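Local atomic coordinates of DUF2235 domain-containing protein (Pseudomonas aeruginosa, PDB entry 4O5P), a protein that is a type VI secretion phospholipase effector that probably hydrolyses membrane phospholipids with an alpha/beta-hydrolase catalytic domain. Residues Gly73-Asp78 and Val562-Asp567; Arg484-Ala489 and Ala632-Leu637. All coordinates share one frame; numbering follows the deposited sequence.

Along the chain the four segments alternate: 73-78 of contact 1, 484-489 of contact 2, then 562-567 and 632-637. The two contacts do not touch; their centres lie about 34 Å apart and their nearest atoms about 16 Å. Contact 1 is the more central, its centre about 13 Å from the centre of the chain, and ties the loop after sheet strand 62-71 to the C-terminal family region. Contact 2, with its centre about 30 Å from that of the chain, is internal to that region and joins helices 469-487 and 616-637. Helix 571-587 connects them: it follows segment 562-567 and its Y586 packs on I485. One contact thus joins the C-terminal region to the hydrolase core, the other joins two helices within it.

Contact 1. Residues Gly73-Asp78 and Val562-Asp567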
ATOM      1  N   GLY A  73       1.889  -0.600   5.965  1.00 16.92           N
ATOM      2  CA  GLY A  73       2.104  -0.922   4.571  1.00 13.80           C
ATOM      3  C   GLY A  73       2.338  -2.386   4.292  1.00 18.00           C
ATOM      4  O   GLY A  73       2.309  -3.225   5.193  1.00 16.61           O
ATOM      5  N   THR A  74       2.574  -2.673   3.020  1.00 15.91           N
ATOM      6  CA  THR A  74       2.862  -4.008   2.536  1.00 19.09           C
ATOM      7  C   THR A  74       4.045  -4.600   3.284  1.00 18.79           C
ATOM      8  O   THR A  74       5.126  -4.019   3.288  1.00 19.85           O
ATOM      9  CB  THR A  74       3.217  -3.935   1.045  1.00 18.74           C
ATOM     10  OG1 THR A  74       2.189  -3.202   0.360  1.00 17.69           O
ATOM     11  CG2 THR A  74       3.348  -5.328   0.454  1.00 20.20           C
ATOM     12  N   ASN A  75       3.824  -5.758   3.906  1.00 18.25           N
ATOM     13  CA  ASN A  75       4.859  -6.481   4.648  1.00 20.93           C
ATOM     14  C   ASN A  75       5.406  -5.717   5.855  1.00 21.74           C
ATOM     15  O   ASN A  75       6.471  -6.054   6.378  1.00 19.01           O
ATOM     16  CB  ASN A  75       6.015  -6.919   3.735  1.00 22.17           C
ATOM     17  CG  ASN A  75       6.779  -8.106   4.294  1.00 27.32           C
ATOM     18  OD1 ASN A  75       6.176  -9.093   4.732  1.00 31.17           O
ATOM     19  ND2 ASN A  75       8.110  -8.021   4.286  1.00 26.87           N
ATOM     20  N   ASN A  76       4.685  -4.685   6.289  1.00 18.42           N
ATOM     21  CA  ASN A  76       5.047  -3.986   7.517  1.00 18.27           C
ATOM     22  C   ASN A  76       4.227  -4.456   8.710  1.00 18.11           C
ATOM     23  O   ASN A  76       2.987  -4.389   8.693  1.00 18.69           O
ATOM     24  CB  ASN A  76       4.834  -2.482   7.356  1.00 18.48           C
ATOM     25  CG  ASN A  76       5.614  -1.907   6.213  1.00 17.65           C
ATOM     26  OD1 ASN A  76       5.065  -1.661   5.151  1.00 18.77           O
ATOM     27  ND2 ASN A  76       6.907  -1.683   6.421  1.00 19.97           N
ATOM     28  N   ASN A  77       4.910  -4.889   9.763  1.00 20.84           N
ATOM     29  CA  ASN A  77       4.237  -5.328  10.983  1.00 17.92           C
ATOM     30  C   ASN A  77       4.991  -4.763  12.176  1.00 21.57           C
ATOM     31  O   ASN A  77       6.154  -5.114  12.385  1.00 26.15           O
ATOM     32  CB  ASN A  77       4.227  -6.859  11.035  1.00 19.68           C
ATOM     33  CG  ASN A  77       3.556  -7.397  12.276  1.00 21.03           C
ATOM     34  OD1 ASN A  77       4.109  -7.317  13.371  1.00 24.81           O
ATOM     35  ND2 ASN A  77       2.364  -7.967  12.112  1.00 18.40           N
ATOM     36  N   ASP A  78       4.342  -3.896  12.955  1.00 22.80           N
ATOM     37  CA  ASP A  78       5.027  -3.163  14.019  1.00 22.30           C
ATOM     38  C   ASP A  78       5.664  -4.076  15.067  1.00 20.91           C
ATOM     39  O   ASP A  78       6.831  -3.897  15.410  1.00 24.07           O
ATOM     40  CB  ASP A  78       4.089  -2.149  14.695  1.00 21.04           C
ATOM     41  CG  ASP A  78       4.831  -1.213  15.630  1.00 22.30           C
ATOM     42  OD1 ASP A  78       6.037  -0.993  15.412  1.00 26.83           O
ATOM     43  OD2 ASP A  78       4.227  -0.692  16.586  1.00 22.57           O
ATOM     44  N   VAL A 562       7.430 -14.893  13.638  1.00 34.61           N
ATOM     45  CA  VAL A 562       6.350 -15.665  13.035  1.00 31.73           C
ATOM     46  C   VAL A 562       5.432 -14.789  12.154  1.00 28.69           C
ATOM     47  O   VAL A 562       4.786 -15.296  11.224  1.00 27.25           O
ATOM     48  CB  VAL A 562       5.538 -16.397  14.146  1.00 34.34           C
ATOM     49  CG1 VAL A 562       4.059 -15.993  14.145  1.00 34.25           C
ATOM     50  CG2 VAL A 562       5.725 -17.920  14.062  1.00 35.27           C
ATOM     51  N   GLU A 563       5.399 -13.485  12.439  1.00 26.25           N
ATOM     52  CA  GLU A 563       4.496 -12.543  11.764  1.00 26.88           C
ATOM     53  C   GLU A 563       4.817 -12.232  10.299  1.00 27.28           C
ATOM     54  O   GLU A 563       3.929 -11.804   9.545  1.00 20.54           O
ATOM     55  CB  GLU A 563       4.438 -11.224  12.527  1.00 23.99           C
ATOM     56  CG  GLU A 563       3.869 -11.326  13.944  1.00 25.32           C
ATOM     57  CD  GLU A 563       4.952 -11.370  15.015  1.00 28.54           C
ATOM     58  OE1 GLU A 563       6.084 -11.825  14.731  1.00 21.13           O
ATOM     59  OE2 GLU A 563       4.666 -10.946  16.151  1.00 29.49           O
ATOM     60  N   LYS A 564       6.079 -12.415   9.903  1.00 24.06           N
ATOM     61  CA  LYS A 564       6.538 -12.027   8.568  1.00 23.15           C
ATOM     62  C   LYS A 564       7.341 -13.162   7.948  1.00 25.91           C
ATOM     63  O   LYS A 564       7.857 -14.017   8.654  1.00 25.29           O
ATOM     64  CB  LYS A 564       7.396 -10.755   8.634  1.00 22.60           C
ATOM     65  CG  LYS A 564       6.591  -9.485   8.926  1.00 26.14           C
ATOM     66  CD  LYS A 564       7.457  -8.196   8.956  1.00 23.39           C
ATOM     67  CE  LYS A 564       8.326  -8.061   7.717  1.00 22.76           C
ATOM     68  NZ  LYS A 564       8.804  -6.652   7.521  1.00 24.07           N
ATOM     69  N   GLN A 565       7.446 -13.192   6.627  1.00 26.77           N
ATOM     70  CA  GLN A 565       8.261 -14.231   6.017  1.00 29.94           C
ATOM     71  C   GLN A 565       9.726 -13.907   6.209  1.00 29.68           C
ATOM     72  O   GLN A 565      10.106 -12.739   6.175  1.00 27.69           O
ATOM     73  CB  GLN A 565       7.926 -14.407   4.541  1.00 33.89           C
ATOM     74  CG  GLN A 565       6.681 -15.253   4.315  1.00 36.99           C
ATOM     75  CD  GLN A 565       6.876 -16.748   4.599  1.00 35.61           C
ATOM     76  OE1 GLN A 565       7.998 -17.222   4.799  1.00 44.79           O
ATOM     77  NE2 GLN A 565       5.771 -17.491   4.614  1.00 34.49           N
ATOM     78  N   PHE A 566      10.545 -14.933   6.437  1.00 32.32           N
ATOM     79  CA  PHE A 566      11.969 -14.698   6.669  1.00 32.09           C
ATOM     80  C   PHE A 566      12.637 -14.031   5.479  1.00 27.82           C
ATOM     81  O   PHE A 566      12.494 -14.463   4.334  1.00 28.78           O
ATOM     82  CB  PHE A 566      12.730 -15.973   7.048  1.00 32.05           C
ATOM     83  CG  PHE A 566      14.193 -15.728   7.311  1.00 32.07           C
ATOM     84  CD1 PHE A 566      14.600 -15.022   8.438  1.00 27.88           C
ATOM     85  CD2 PHE A 566      15.160 -16.186   6.422  1.00 27.77           C
ATOM     86  CE1 PHE A 566      15.948 -14.782   8.681  1.00 26.86           C
ATOM     87  CE2 PHE A 566      16.506 -15.949   6.656  1.00 27.15           C
ATOM     88  CZ  PHE A 566      16.900 -15.242   7.785  1.00 29.57           C
ATOM     89  N   ASP A 567      13.373 -12.972   5.779  1.00 32.78           N
ATOM     90  CA  ASP A 567      13.979 -12.129   4.770  1.00 32.75           C
ATOM     91  C   ASP A 567      15.477 -12.049   5.085  1.00 28.16           C
ATOM     92  O   ASP A 567      15.893 -11.302   5.969  1.00 31.93           O
ATOM     93  CB  ASP A 567      13.314 -10.746   4.827  1.00 36.27           C
ATOM     94  CG  ASP A 567      13.651  -9.872   3.633  1.00 41.44           C
ATOM     95  OD1 ASP A 567      14.104 -10.413   2.602  1.00 46.55           O
ATOM     96  OD2 ASP A 567      13.441  -8.639   3.727  1.00 46.06           O
TER
HETATM   97  O   HOH W   1       9.306 -10.527   5.022  1.00 28.83           O
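K564 NZ is gripped by two oxygens, the backbone carbonyl N75 O and the carboxylate OD1 of D81. It donates to N75 O at 2.7 Å in an almost straight approach to the carbonyl oxygen (177°), and it forms a salt bridge with D81. The lysine chain is bent about CG-CD (chi3 51°), which swings CE and NZ round to the carbonyl; CE also lies 3.4 Å from N75 ND2. The same amide is tied to the other segment through water: N75 ND2 donates to it at 2.9 Å, and the water donates to Q565 O at 2.6 Å. N75 has the positive phi of the third residue in the type II turn from G73 to N76, and its CG, anti to the backbone N (chi1 -156°), brings the amide to K564 and the water. Further along no polar bond crosses; the contact is van der Waals. N77 CB packs 4.1 Å from K564 CD, and the N77 amide lies over E563 CB (ND2 to CB 3.9 Å), the N77 and E563 side chains crossing at about a right angle. N77 is the N-cap of helix 78-81, its OD1 accepting a hydrogen bond from A80 N. T74 OG1 bonds S237 OG, on what is probably the nucleophile elbow, so the turn lies beside the presumed active site. Loop 73-78 leads from strand 62-71 into helix 78-81, while 562-567 lies between helices 538-550 and 571-587, with helix 507-528 against V562, Q565 and F566.

Contact 2. Residues Arg484-Ala489 and Ala632-Leu637; sequences RIDRYA and ARYHQL
I485 and Y634 carry the close-packed part of this helix-helix contact, their CA atoms 7.0 Å apart. The I485 methyl CG2 lies 3.8 Å from Y634 CD1 and 4.2 Å from the ring centroid, 29° off the ring normal, an off-centre CH-pi contact. At the far end of the isoleucine, CD1 comes within 4.1 Å of Y634 CB. D486 adds its CB, 3.9 Å from Y634 CE1, at the edge of the ring and near its plane. Y634 reaches both because its CG lies anti to the backbone N (chi1 170°), carrying the ring across to helix 469-487. Its ring also meets that of F638, while I485 is backed by Y586 of helix 571-587.

Away from this patch the 632-637 segment turns to solvent: A632, H635 and Q636 are exposed and make no contact with 484-489. L637 is buried, yet its side chain stays 6.3 Å from 484-489 and packs instead on L479 and A482, earlier in helix 469-487, and on helix 649-657.

No hydrogen bond spans the two segments. The D486 carboxylate takes its polar partners elsewhere: R487 NH1 reaches OD1 at 2.9 Å from the anti side, 33° out of the carboxylate plane, K495 forms a salt bridge with OD1, and OD2 accepts a hydrogen bond from D642 N. Two cationic partners would probably keep this buried acid ionised. The chemistry therefore divides: dispersion and CH-pi packing join the C-terminal ends of the two helices, while salt bridges and a backbone hydrogen bond satisfy the D486 carboxylate, whose CB completes the apolar patch.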
ATOM      1  N   ARG A 484      22.390   5.811 -11.957  1.00 15.88           N
ATOM      2  CA  ARG A 484      22.697   4.406 -12.244  1.00 15.99           C
ATOM      3  C   ARG A 484      23.705   4.246 -13.379  1.00 14.71           C
ATOM      4  O   ARG A 484      24.479   3.299 -13.367  1.00 17.94           O
ATOM      5  CB  ARG A 484      21.435   3.597 -12.585  1.00 13.05           C
ATOM      6  CG  ARG A 484      20.484   3.392 -11.431  1.00 18.45           C
ATOM      7  CD  ARG A 484      19.118   2.876 -11.921  1.00 16.95           C
ATOM      8  NE  ARG A 484      18.194   2.876 -10.789  1.00 22.15           N
ATOM      9  CZ  ARG A 484      16.893   3.092 -10.897  1.00 15.99           C
ATOM     10  NH1 ARG A 484      16.349   3.299 -12.089  1.00 16.15           N
ATOM     11  NH2 ARG A 484      16.146   3.091  -9.813  1.00 21.54           N
ATOM     12  N   ILE A 485      23.699   5.145 -14.363  1.00 14.71           N
ATOM     13  CA  ILE A 485      24.658   5.002 -15.469  1.00 16.67           C
ATOM     14  C   ILE A 485      26.100   4.986 -14.911  1.00 20.54           C
ATOM     15  O   ILE A 485      26.970   4.251 -15.400  1.00 15.95           O
ATOM     16  CB  ILE A 485      24.495   6.103 -16.545  1.00 16.02           C
ATOM     17  CG1 ILE A 485      23.167   5.936 -17.292  1.00 15.14           C
ATOM     18  CG2 ILE A 485      25.648   6.064 -17.554  1.00 16.57           C
ATOM     19  CD1 ILE A 485      22.779   7.176 -18.100  1.00 17.97           C
ATOM     20  N   ASP A 486      26.346   5.784 -13.876  1.00 17.20           N
ATOM     21  CA  ASP A 486      27.654   5.736 -13.235  1.00 19.82           C
ATOM     22  C   ASP A 486      27.780   4.621 -12.203  1.00 18.99           C
ATOM     23  O   ASP A 486      28.674   3.794 -12.317  1.00 20.89           O
ATOM     24  CB  ASP A 486      28.058   7.084 -12.637  1.00 18.39           C
ATOM     25  CG  ASP A 486      29.470   7.070 -12.109  1.00 21.66           C
ATOM     26  OD1 ASP A 486      29.659   6.734 -10.913  1.00 20.29           O
ATOM     27  OD2 ASP A 486      30.399   7.376 -12.895  1.00 18.64           O
ATOM     28  N   ARG A 487      26.898   4.580 -11.202  1.00 18.00           N
ATOM     29  CA  ARG A 487      27.070   3.625 -10.106  1.00 17.04           C
ATOM     30  C   ARG A 487      26.800   2.146 -10.459  1.00 18.05           C
ATOM     31  O   ARG A 487      27.327   1.255  -9.803  1.00 16.66           O
ATOM     32  CB  ARG A 487      26.212   4.022  -8.894  1.00 15.68           C
ATOM     33  CG  ARG A 487      26.915   4.911  -7.861  1.00 17.86           C
ATOM     34  CD  ARG A 487      27.289   6.314  -8.377  1.00 19.16           C
ATOM     35  NE  ARG A 487      27.738   7.139  -7.247  1.00 19.57           N
ATOM     36  CZ  ARG A 487      28.933   7.720  -7.154  1.00 20.60           C
ATOM     37  NH1 ARG A 487      29.827   7.599  -8.141  1.00 21.42           N
ATOM     38  NH2 ARG A 487      29.240   8.410  -6.070  1.00 13.78           N
ATOM     39  N   TYR A 488      25.967   1.890 -11.466  1.00 16.20           N
ATOM     40  CA  TYR A 488      25.643   0.510 -11.845  1.00 20.21           C
ATOM     41  C   TYR A 488      26.275   0.175 -13.185  1.00 20.56           C
ATOM     42  O   TYR A 488      26.933  -0.850 -13.314  1.00 19.50           O
ATOM     43  CB  TYR A 488      24.131   0.280 -11.961  1.00 14.46           C
ATOM     44  CG  TYR A 488      23.351   0.226 -10.663  1.00 14.77           C
ATOM     45  CD1 TYR A 488      23.977   0.404  -9.430  1.00 14.21           C
ATOM     46  CD2 TYR A 488      21.980  -0.018 -10.681  1.00 18.87           C
ATOM     47  CE1 TYR A 488      23.256   0.355  -8.252  1.00 19.54           C
ATOM     48  CE2 TYR A 488      21.253  -0.067  -9.521  1.00 15.99           C
ATOM     49  CZ  TYR A 488      21.896   0.118  -8.304  1.00 14.99           C
ATOM     50  OH  TYR A 488      21.184   0.054  -7.142  1.00 15.70           O
ATOM     51  N   ALA A 489      26.064   1.017 -14.197  1.00 17.09           N
ATOM     52  CA  ALA A 489      26.630   0.693 -15.512  1.00 20.38           C
ATOM     53  C   ALA A 489      28.142   0.843 -15.469  1.00 21.33           C
ATOM     54  O   ALA A 489      28.860   0.176 -16.223  1.00 19.51           O
ATOM     55  CB  ALA A 489      26.039   1.561 -16.606  1.00 19.69           C
ATOM     56  N   ALA A 632      21.543  12.273 -20.975  1.00 16.51           N
ATOM     57  CA  ALA A 632      21.699  13.724 -20.943  1.00 21.40           C
ATOM     58  C   ALA A 632      21.926  14.251 -19.533  1.00 20.75           C
ATOM     59  O   ALA A 632      22.874  14.932 -19.299  1.00 23.27           O
ATOM     60  CB  ALA A 632      20.544  14.441 -21.645  1.00 19.95           C
ATOM     61  N   ARG A 633      21.092  13.824 -18.597  1.00 21.77           N
ATOM     62  CA  ARG A 633      21.293  14.144 -17.189  1.00 20.71           C
ATOM     63  C   ARG A 633      22.586  13.627 -16.593  1.00 21.09           C
ATOM     64  O   ARG A 633      23.198  14.300 -15.860  1.00 21.94           O
ATOM     65  CB  ARG A 633      20.114  13.779 -16.312  1.00 19.34           C
ATOM     66  CG  ARG A 633      20.275  14.249 -14.893  1.00 20.09           C
ATOM     67  CD  ARG A 633      19.818  15.679 -14.746  1.00 22.76           C
ATOM     68  NE  ARG A 633      19.990  16.253 -13.439  1.00 36.35           N
ATOM     69  CZ  ARG A 633      19.032  16.574 -12.580  1.00 25.31           C
ATOM     70  NH1 ARG A 633      17.764  16.374 -12.840  1.00 29.08           N
ATOM     71  NH2 ARG A 633      19.378  17.116 -11.436  1.00 25.37           N
ATOM     72  N   TYR A 634      22.999  12.438 -16.957  1.00 21.03           N
ATOM     73  CA  TYR A 634      24.291  11.932 -16.591  1.00 20.44           C
ATOM     74  C   TYR A 634      25.370  12.948 -16.820  1.00 18.67           C
ATOM     75  O   TYR A 634      26.190  13.093 -15.995  1.00 18.67           O
ATOM     76  CB  TYR A 634      24.682  10.673 -17.353  1.00 20.12           C
ATOM     77  CG  TYR A 634      26.131  10.236 -17.179  1.00 21.01           C
ATOM     78  CD1 TYR A 634      26.521   9.468 -16.126  1.00 18.74           C
ATOM     79  CD2 TYR A 634      27.083  10.639 -18.061  1.00 20.87           C
ATOM     80  CE1 TYR A 634      27.808   9.038 -15.993  1.00 19.61           C
ATOM     81  CE2 TYR A 634      28.378  10.244 -17.928  1.00 27.47           C
ATOM     82  CZ  TYR A 634      28.748   9.450 -16.882  1.00 24.98           C
ATOM     83  OH  TYR A 634      30.009   9.082 -16.796  1.00 23.34           O
ATOM     84  N   HIS A 635      25.383  13.530 -18.004  1.00 22.08           N
ATOM     85  CA  HIS A 635      26.440  14.512 -18.317  1.00 24.83           C
ATOM     86  C   HIS A 635      26.435  15.813 -17.501  1.00 26.06           C
ATOM     87  O   HIS A 635      27.402  16.583 -17.552  1.00 23.83           O
ATOM     88  CB  HIS A 635      26.488  14.809 -19.815  1.00 24.06           C
ATOM     89  CG  HIS A 635      26.840  13.608 -20.634  1.00 25.43           C
ATOM     90  ND1 HIS A 635      28.061  12.977 -20.534  1.00 26.12           N
ATOM     91  CD2 HIS A 635      26.126  12.909 -21.546  1.00 20.06           C
ATOM     92  CE1 HIS A 635      28.088  11.945 -21.359  1.00 27.32           C
ATOM     93  NE2 HIS A 635      26.920  11.872 -21.972  1.00 22.81           N
ATOM     94  N   GLN A 636      25.371  16.060 -16.744  1.00 21.95           N
ATOM     95  CA  GLN A 636      25.355  17.201 -15.845  1.00 24.45           C
ATOM     96  C   GLN A 636      25.574  16.745 -14.415  1.00 25.60           C
ATOM     97  O   GLN A 636      25.871  17.551 -13.535  1.00 24.19           O
ATOM     98  CB  GLN A 636      24.048  17.972 -15.990  1.00 28.08           C
ATOM     99  CG  GLN A 636      24.200  19.144 -16.962  1.00 39.19           C
ATOM    100  CD  GLN A 636      22.990  19.349 -17.835  1.00 44.81           C
ATOM    101  OE1 GLN A 636      21.901  18.852 -17.533  1.00 48.06           O
ATOM    102  NE2 GLN A 636      23.168  20.092 -18.930  1.00 39.98           N
ATOM    103  N   LEU A 637      25.444  15.441 -14.196  1.00 20.54           N
ATOM    104  CA  LEU A 637      25.627  14.855 -12.875  1.00 18.53           C
ATOM    105  C   LEU A 637      27.113  14.589 -12.587  1.00 21.31           C
ATOM    106  O   LEU A 637      27.618  14.890 -11.494  1.00 20.12           O
ATOM    107  CB  LEU A 637      24.832  13.546 -12.786  1.00 23.64           C
ATOM    108  CG  LEU A 637      24.260  13.188 -11.411  1.00 24.73           C
ATOM    109  CD1 LEU A 637      23.638  14.411 -10.762  1.00 21.58           C
ATOM    110  CD2 LEU A 637      23.220  12.089 -11.508  1.00 19.40           C
TER